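Local coordinates for protein esterase (PDB 4WY8) that hydrolyses carboxylic ester bonds, as a fungal carboxylesterase of the alpha/beta hydrolase fold, at residues I84-G89 / Y105-R110; E54-N59 / V139-K144; A114-N119 / K149-D154. One frame throughout, in Å; residues are numbered along the deposited sequence.

How the contacts relate
The three contacts lie around the central mixed sheet of the alpha/beta hydrolase fold. Contact 1 packs helix 101-111 on strand 83-87; contact 2 sets helix 130-143 against the outermost strand 51-59; contact 3 brings the end of helix 145-150 to strand 114-118. Centres of contacts 2 and 3 are about 7 Å apart, those of 1 and 3 about 11 Å, those of 1 and 2 about 16 Å. Along the chain contact 1 is nested inside contact 2 and closes before contact 3 opens, whereas contacts 2 and 3 alternate. Neighbouring strands 83-87 and 114-118 tie 1 to 3, and V142 reaches I116, so the sheet carries helix 101-111 on one face and helices 130-143 and 145-150 on the other.

Contact 1 (I84-G89 / Y105-R110)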
# COMPACT_ATOMS: atom_id res chain seq x y z
N ILE A 84 -16.92 -4.22 -10.65
CA ILE A 84 -16.63 -3.37 -9.53
C ILE A 84 -17.76 -2.38 -9.39
O ILE A 84 -17.92 -1.50 -10.23
CB ILE A 84 -15.31 -2.60 -9.73
CG1 ILE A 84 -14.15 -3.57 -9.91
CG2 ILE A 84 -15.03 -1.64 -8.56
CD1 ILE A 84 -12.83 -2.86 -10.25
N VAL A 85 -18.54 -2.51 -8.32
CA VAL A 85 -19.60 -1.57 -8.08
C VAL A 85 -19.04 -0.42 -7.24
O VAL A 85 -18.57 -0.62 -6.12
CB VAL A 85 -20.79 -2.22 -7.36
CG1 VAL A 85 -21.94 -1.25 -7.30
CG2 VAL A 85 -21.22 -3.49 -8.10
N PHE A 86 -19.12 0.78 -7.80
CA PHE A 86 -18.39 1.92 -7.26
C PHE A 86 -19.34 2.96 -6.71
O PHE A 86 -20.29 3.35 -7.39
CB PHE A 86 -17.49 2.53 -8.36
CG PHE A 86 -16.52 3.54 -7.85
CD1 PHE A 86 -16.89 4.88 -7.71
CD2 PHE A 86 -15.22 3.17 -7.53
CE1 PHE A 86 -16.00 5.83 -7.23
CE2 PHE A 86 -14.31 4.13 -7.04
CZ PHE A 86 -14.71 5.46 -6.91
N PHE A 87 -19.07 3.42 -5.49
CA PHE A 87 -19.84 4.48 -4.84
C PHE A 87 -18.96 5.71 -4.59
O PHE A 87 -17.92 5.65 -3.87
CB PHE A 87 -20.46 3.99 -3.53
CG PHE A 87 -21.10 2.63 -3.64
CD1 PHE A 87 -22.09 2.39 -4.59
CD2 PHE A 87 -20.70 1.59 -2.82
CE1 PHE A 87 -22.67 1.11 -4.71
CE2 PHE A 87 -21.29 0.33 -2.92
CZ PHE A 87 -22.27 0.09 -3.88
N HIS A 88 -19.35 6.82 -5.22
CA HIS A 88 -18.51 8.01 -5.23
C HIS A 88 -18.65 8.82 -3.96
O HIS A 88 -19.67 8.75 -3.27
CB HIS A 88 -18.82 8.89 -6.46
CG HIS A 88 -20.18 9.54 -6.43
ND1 HIS A 88 -20.44 10.68 -5.70
CD2 HIS A 88 -21.32 9.26 -7.10
CE1 HIS A 88 -21.69 11.05 -5.89
NE2 HIS A 88 -22.25 10.20 -6.74
N GLY A 89 -17.62 9.60 -3.68
CA GLY A 89 -17.63 10.47 -2.52
C GLY A 89 -18.27 11.80 -2.88
O GLY A 89 -18.79 11.96 -3.99
N TYR A 105 -12.29 5.89 -14.99
CA TYR A 105 -11.72 5.44 -16.27
C TYR A 105 -10.39 4.74 -16.04
O TYR A 105 -10.14 3.64 -16.62
CB TYR A 105 -11.52 6.61 -17.25
CG TYR A 105 -12.78 7.13 -17.91
CD1 TYR A 105 -14.03 6.95 -17.33
CD2 TYR A 105 -12.71 7.84 -19.12
CE1 TYR A 105 -15.19 7.45 -17.94
CE2 TYR A 105 -13.87 8.35 -19.74
CZ TYR A 105 -15.10 8.15 -19.14
OH TYR A 105 -16.25 8.64 -19.73
N GLU A 106 -9.55 5.32 -15.16
CA GLU A 106 -8.25 4.67 -14.85
C GLU A 106 -8.42 3.29 -14.20
O GLU A 106 -7.73 2.34 -14.55
CB GLU A 106 -7.41 5.57 -13.93
CG GLU A 106 -6.76 6.77 -14.62
CD GLU A 106 -5.66 6.41 -15.64
OE1 GLU A 106 -5.12 5.27 -15.60
OE2 GLU A 106 -5.33 7.28 -16.47
N LEU A 107 -9.31 3.19 -13.23
CA LEU A 107 -9.58 1.92 -12.57
C LEU A 107 -10.09 0.89 -13.58
O LEU A 107 -9.67 -0.26 -13.60
CB LEU A 107 -10.61 2.14 -11.46
CG LEU A 107 -10.99 0.94 -10.59
CD1 LEU A 107 -9.77 0.32 -9.84
CD2 LEU A 107 -12.12 1.32 -9.63
N THR A 108 -10.99 1.33 -14.44
CA THR A 108 -11.53 0.50 -15.50
C THR A 108 -10.43 -0.10 -16.34
O THR A 108 -10.40 -1.34 -16.51
CB THR A 108 -12.46 1.30 -16.42
OG1 THR A 108 -13.59 1.79 -15.67
CG2 THR A 108 -12.91 0.43 -17.59
N VAL A 109 -9.51 0.72 -16.86
CA VAL A 109 -8.53 0.10 -17.77
C VAL A 109 -7.38 -0.58 -17.05
O VAL A 109 -6.78 -1.53 -17.58
CB VAL A 109 -7.93 1.12 -18.77
CG1 VAL A 109 -9.07 1.77 -19.59
CG2 VAL A 109 -7.14 2.18 -18.03
N ARG A 110 -7.06 -0.14 -15.84
CA ARG A 110 -5.97 -0.79 -15.12
C ARG A 110 -6.41 -2.15 -14.58
O ARG A 110 -5.65 -3.10 -14.61
CB ARG A 110 -5.45 0.09 -13.99
CG ARG A 110 -4.73 1.34 -14.48
CD ARG A 110 -4.16 2.12 -13.30
NE ARG A 110 -3.90 3.53 -13.63
CZ ARG A 110 -3.03 4.30 -12.98
NH1 ARG A 110 -2.31 3.79 -11.97
NH2 ARG A 110 -2.88 5.57 -13.32
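L107 overlaps two side chains of strand 84-87, I84 at its tip and F86 at the flank of its ring; both point from the same face of the strand because they alternate with V85. Its CG is 4.2 Å from I84 CD1, the tip of an extended chain. The other approach is made by one branch: L107 CD2 stands 4.2 Å from F86 CD2 and meets the phenyl ring obliquely. Both F86 and L107 carry CG anti to the backbone N (chi1 -169° and -177°), which sends ring and isobutyl group out toward each other across the gap between sheet and helix. The contact belongs to the beta-alpha-beta unit of strand 83-87, helix 101-111 and strand 114-118, where the helix covers one face of the alpha/beta hydrolase sheet. Along the same helix, R110 NE bonds E106 OE1 at 2.9 Å in the guanidinium plane, and D308 of helix 301-322 is a second carboxylate partner of R110. F86 also touches D163, beside S164 of a probable nucleophile elbow. All three touching residues are buried and purely hydrocarbon at their meeting points, which implies cohesion by dispersion and exclusion of water, while the charged pair lies to the flank of the helix, beside helix 301-322.

Contact 2 (E54-N59 / V139-K144)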
# COMPACT_ATOMS: atom_id res chain seq x y z
N GLU A 54 -21.62 2.73 -21.10
CA GLU A 54 -23.03 2.40 -21.26
C GLU A 54 -23.84 3.00 -20.13
O GLU A 54 -23.47 2.85 -18.96
CB GLU A 54 -23.23 0.88 -21.30
CG GLU A 54 -24.70 0.44 -21.12
CD GLU A 54 -24.92 -1.09 -21.17
OE1 GLU A 54 -26.10 -1.53 -21.15
OE2 GLU A 54 -23.91 -1.84 -21.16
N GLU A 55 -24.96 3.64 -20.46
CA GLU A 55 -25.83 4.15 -19.41
C GLU A 55 -26.98 3.16 -19.29
O GLU A 55 -27.61 2.80 -20.28
CB GLU A 55 -26.33 5.58 -19.71
CG GLU A 55 -25.24 6.66 -19.79
CD GLU A 55 -24.78 7.18 -18.42
OE1 GLU A 55 -25.30 6.69 -17.39
OE2 GLU A 55 -23.89 8.06 -18.35
N LYS A 56 -27.22 2.69 -18.07
CA LYS A 56 -28.17 1.61 -17.81
C LYS A 56 -29.13 1.96 -16.70
O LYS A 56 -28.72 2.40 -15.64
CB LYS A 56 -27.42 0.32 -17.46
CG LYS A 56 -28.34 -0.88 -17.27
CD LYS A 56 -28.32 -1.83 -18.44
CE LYS A 56 -29.44 -2.86 -18.27
NZ LYS A 56 -29.52 -3.82 -19.41
N THR A 57 -30.42 1.75 -16.93
CA THR A 57 -31.40 2.03 -15.90
C THR A 57 -31.95 0.75 -15.34
O THR A 57 -32.42 -0.11 -16.11
CB THR A 57 -32.58 2.87 -16.44
OG1 THR A 57 -32.10 4.17 -16.83
CG2 THR A 57 -33.64 3.03 -15.37
N ILE A 58 -31.91 0.57 -14.03
CA ILE A 58 -32.60 -0.58 -13.49
C ILE A 58 -33.87 -0.03 -12.84
O ILE A 58 -33.84 0.93 -12.06
CB ILE A 58 -31.69 -1.42 -12.55
CG1 ILE A 58 -31.18 -0.65 -11.34
CG2 ILE A 58 -30.48 -1.93 -13.33
CD1 ILE A 58 -30.15 -1.47 -10.55
N ASN A 59 -34.99 -0.66 -13.20
CA ASN A 59 -36.33 -0.27 -12.77
C ASN A 59 -36.84 -1.09 -11.59
O ASN A 59 -37.03 -2.30 -11.72
CB ASN A 59 -37.31 -0.41 -13.94
CG ASN A 59 -36.98 0.54 -15.07
OD1 ASN A 59 -37.16 1.75 -14.95
ND2 ASN A 59 -36.48 -0.01 -16.18
N VAL A 139 -26.13 -3.46 -6.12
CA VAL A 139 -25.31 -4.66 -5.93
C VAL A 139 -26.14 -5.93 -6.11
O VAL A 139 -25.73 -6.87 -6.79
CB VAL A 139 -24.65 -4.68 -4.54
CG1 VAL A 139 -23.92 -6.01 -4.29
CG2 VAL A 139 -23.69 -3.50 -4.37
N VAL A 140 -27.32 -5.96 -5.49
CA VAL A 140 -28.23 -7.10 -5.60
C VAL A 140 -28.60 -7.36 -7.05
O VAL A 140 -28.66 -8.51 -7.49
CB VAL A 140 -29.52 -6.89 -4.77
CG1 VAL A 140 -30.58 -7.94 -5.10
CG2 VAL A 140 -29.21 -6.88 -3.29
N TRP A 141 -28.83 -6.29 -7.80
CA TRP A 141 -29.14 -6.40 -9.22
C TRP A 141 -27.96 -7.00 -10.00
O TRP A 141 -28.14 -7.93 -10.78
CB TRP A 141 -29.52 -5.04 -9.79
CG TRP A 141 -30.09 -5.11 -11.19
CD1 TRP A 141 -31.41 -5.18 -11.53
CD2 TRP A 141 -29.36 -5.10 -12.43
NE1 TRP A 141 -31.54 -5.24 -12.89
CE2 TRP A 141 -30.30 -5.19 -13.47
CE3 TRP A 141 -28.00 -5.05 -12.76
CZ2 TRP A 141 -29.93 -5.21 -14.82
CZ3 TRP A 141 -27.63 -5.07 -14.10
CH2 TRP A 141 -28.60 -5.15 -15.11
N VAL A 142 -26.75 -6.48 -9.77
CA VAL A 142 -25.57 -6.98 -10.47
C VAL A 142 -25.25 -8.45 -10.14
O VAL A 142 -24.86 -9.22 -11.03
CB VAL A 142 -24.30 -6.11 -10.18
CG1 VAL A 142 -23.04 -6.72 -10.81
CG2 VAL A 142 -24.49 -4.68 -10.67
N ALA A 143 -25.45 -8.85 -8.89
CA ALA A 143 -25.11 -10.22 -8.46
C ALA A 143 -26.02 -11.31 -9.05
O ALA A 143 -25.68 -12.49 -9.07
CB ALA A 143 -25.13 -10.31 -6.96
N LYS A 144 -27.20 -10.90 -9.51
CA LYS A 144 -28.18 -11.82 -10.06
C LYS A 144 -27.71 -12.35 -11.42
O LYS A 144 -27.37 -11.57 -12.32
CB LYS A 144 -29.51 -11.07 -10.14
CG LYS A 144 -30.76 -11.89 -9.94
CD LYS A 144 -31.91 -10.90 -9.70
CE LYS A 144 -33.25 -11.59 -9.47
NZ LYS A 144 -34.29 -10.62 -9.01
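I58 covers one face of the W141 indole, joining edge strand 51-59 of the alpha/beta hydrolase sheet to helix 130-143. Followed outward, I58 CB comes first to the pyrrole side of the indole, 3.8 Å from W141 NE1. Its branch CG2 then stands over the ring system, 3.3 Å from W141 CE2 on the bond shared by the two rings. Relative to the five-membered ring this is a CH-pi contact: CG2 is 3.4 Å from the centroid and 16° off the normal. The other branch runs through CG1 to CD1, which slides toward the root of the tryptophan and lies 3.7 Å from both W141 CG and W141 CB. Placing CG1 between the backbone N and the carbonyl carbon (chi1 60°) spreads both branches over the same face, CG2 over the ring centre and CD1 toward CG and CB. W141 itself has CG anti to its N, and the ring plane is nearly perpendicular to the CA-CB-CG plane (chi2 94°), offering its face to the strand. I66 and L68 of the adjoining strand 65-73 pack on I58, while S150 of the next helix lies near the far end of the indole. From two residues earlier in the strand, the K56 chain bends at chi2 and crosses the W141 side chain at about a right angle, its methylene CE meeting the ring obliquely, 4.0 Å from W141 CH2.

Contact 3 (A114-N119 / K149-D154); sequences AVIFVN and KSINVD
A114 and V153 meet methyl to methyl, A114 CB lying 3.6 Å from V153 CG1, at the point where the two backbones are nearest. A second pair sits beside it: I116 and I151 reach toward each other tip to tip, with their CD1 atoms 3.8 Å apart. These four buried side chains make an entirely apolar contact. On the strand, A114 and I116 share a face because V115 between them points to the other side, where it packs on helix 101-111. On the opposing loop, I151 has CG1 between its N and carbonyl carbon (chi1 60°), and from there the chain extends to bring CD1 to the isoleucine of the strand. The spacing of I151 and V153 is set by the way helix 145-150 ends, in a Schellman motif. N152 is its C-prime residue, with positive phi (49°); its N bonds K149 O at 3.1 Å, while V153 N returns to A148 O. The reversal carries the N152 side chain away from the strand and turns I151 and V153 inward, onto the alpha/beta hydrolase sheet. Farther out, R72 NH2 donates a hydrogen bond to N152 O, fastening the turn to the end of strand 65-73. P83 touches both I116 and V153, and V142 of helix 130-143 closes on I116 CD1. Strand 114-118 is itself fixed between two neighbours: I116 pairs through its backbone with I84 and F86 in parallel, and V115 with T71 in antiparallel fashion.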
# COMPACT_ATOMS: atom_id res chain seq x y z
N ALA A 114 -15.34 -4.22 -15.42
CA ALA A 114 -16.50 -3.37 -15.64
C ALA A 114 -16.73 -2.58 -14.37
O ALA A 114 -17.03 -3.16 -13.32
CB ALA A 114 -17.74 -4.19 -16.01
N VAL A 115 -16.57 -1.27 -14.44
CA VAL A 115 -16.89 -0.47 -13.27
C VAL A 115 -18.34 -0.03 -13.36
O VAL A 115 -18.78 0.60 -14.34
CB VAL A 115 -15.95 0.73 -13.11
CG1 VAL A 115 -16.30 1.48 -11.89
CG2 VAL A 115 -14.50 0.24 -12.99
N ILE A 116 -19.11 -0.41 -12.35
CA ILE A 116 -20.52 -0.10 -12.29
C ILE A 116 -20.74 1.03 -11.28
O ILE A 116 -20.72 0.83 -10.07
CB ILE A 116 -21.32 -1.35 -11.94
CG1 ILE A 116 -21.04 -2.42 -13.02
CG2 ILE A 116 -22.79 -1.05 -11.87
CD1 ILE A 116 -21.45 -3.80 -12.62
N PHE A 117 -20.90 2.22 -11.84
CA PHE A 117 -21.01 3.46 -11.11
C PHE A 117 -22.47 3.76 -10.76
O PHE A 117 -23.30 3.99 -11.63
CB PHE A 117 -20.41 4.59 -11.97
CG PHE A 117 -20.18 5.89 -11.23
CD1 PHE A 117 -21.16 6.87 -11.21
CD2 PHE A 117 -18.97 6.12 -10.58
CE1 PHE A 117 -20.94 8.08 -10.53
CE2 PHE A 117 -18.76 7.30 -9.89
CZ PHE A 117 -19.74 8.29 -9.87
N VAL A 118 -22.80 3.76 -9.49
CA VAL A 118 -24.16 4.00 -9.09
C VAL A 118 -24.39 5.50 -8.93
O VAL A 118 -23.72 6.14 -8.11
CB VAL A 118 -24.48 3.29 -7.77
CG1 VAL A 118 -25.92 3.56 -7.38
CG2 VAL A 118 -24.20 1.80 -7.92
N ASN A 119 -25.28 6.06 -9.75
CA ASN A 119 -25.63 7.46 -9.58
C ASN A 119 -26.70 7.60 -8.52
O ASN A 119 -27.85 7.88 -8.83
CB ASN A 119 -26.10 8.07 -10.90
CG ASN A 119 -25.06 7.95 -11.98
OD1 ASN A 119 -24.17 8.80 -12.09
ND2 ASN A 119 -25.13 6.88 -12.77
N LYS A 149 -25.20 -11.77 -16.82
CA LYS A 149 -25.04 -12.16 -18.21
C LYS A 149 -25.41 -11.04 -19.14
O LYS A 149 -24.71 -10.81 -20.14
CB LYS A 149 -25.92 -13.36 -18.60
CG LYS A 149 -25.27 -14.72 -18.49
CD LYS A 149 -26.16 -15.76 -19.16
CE LYS A 149 -25.46 -17.11 -19.31
NZ LYS A 149 -26.44 -18.19 -19.64
N SER A 150 -26.47 -10.31 -18.81
CA SER A 150 -26.90 -9.22 -19.68
C SER A 150 -25.85 -8.12 -19.82
O SER A 150 -25.82 -7.44 -20.84
CB SER A 150 -28.19 -8.61 -19.14
OG SER A 150 -27.89 -7.68 -18.11
N ILE A 151 -25.00 -7.91 -18.82
CA ILE A 151 -23.97 -6.88 -18.99
C ILE A 151 -22.56 -7.48 -19.07
O ILE A 151 -21.59 -6.77 -18.85
CB ILE A 151 -24.02 -5.83 -17.84
CG1 ILE A 151 -23.80 -6.49 -16.47
CG2 ILE A 151 -25.34 -5.09 -17.86
CD1 ILE A 151 -23.57 -5.49 -15.34
N ASN A 152 -22.47 -8.77 -19.40
CA ASN A 152 -21.19 -9.46 -19.53
C ASN A 152 -20.20 -9.26 -18.38
O ASN A 152 -19.03 -8.98 -18.62
CB ASN A 152 -20.50 -9.05 -20.84
CG ASN A 152 -20.96 -9.87 -22.04
OD1 ASN A 152 -21.11 -11.09 -21.94
ND2 ASN A 152 -21.20 -9.21 -23.16
N VAL A 153 -20.67 -9.46 -17.15
CA VAL A 153 -19.81 -9.50 -15.98
C VAL A 153 -19.99 -10.82 -15.23
O VAL A 153 -21.00 -11.51 -15.40
CB VAL A 153 -20.07 -8.30 -15.03
CG1 VAL A 153 -19.98 -6.99 -15.78
CG2 VAL A 153 -21.42 -8.45 -14.34
N ASP A 154 -18.99 -11.18 -14.44
CA ASP A 154 -19.00 -12.40 -13.62
C ASP A 154 -19.33 -12.11 -12.18
O ASP A 154 -18.49 -11.63 -11.42
CB ASP A 154 -17.66 -13.10 -13.72
CG ASP A 154 -17.55 -14.32 -12.83
OD1 ASP A 154 -18.53 -14.71 -12.14
OD2 ASP A 154 -16.46 -14.92 -12.83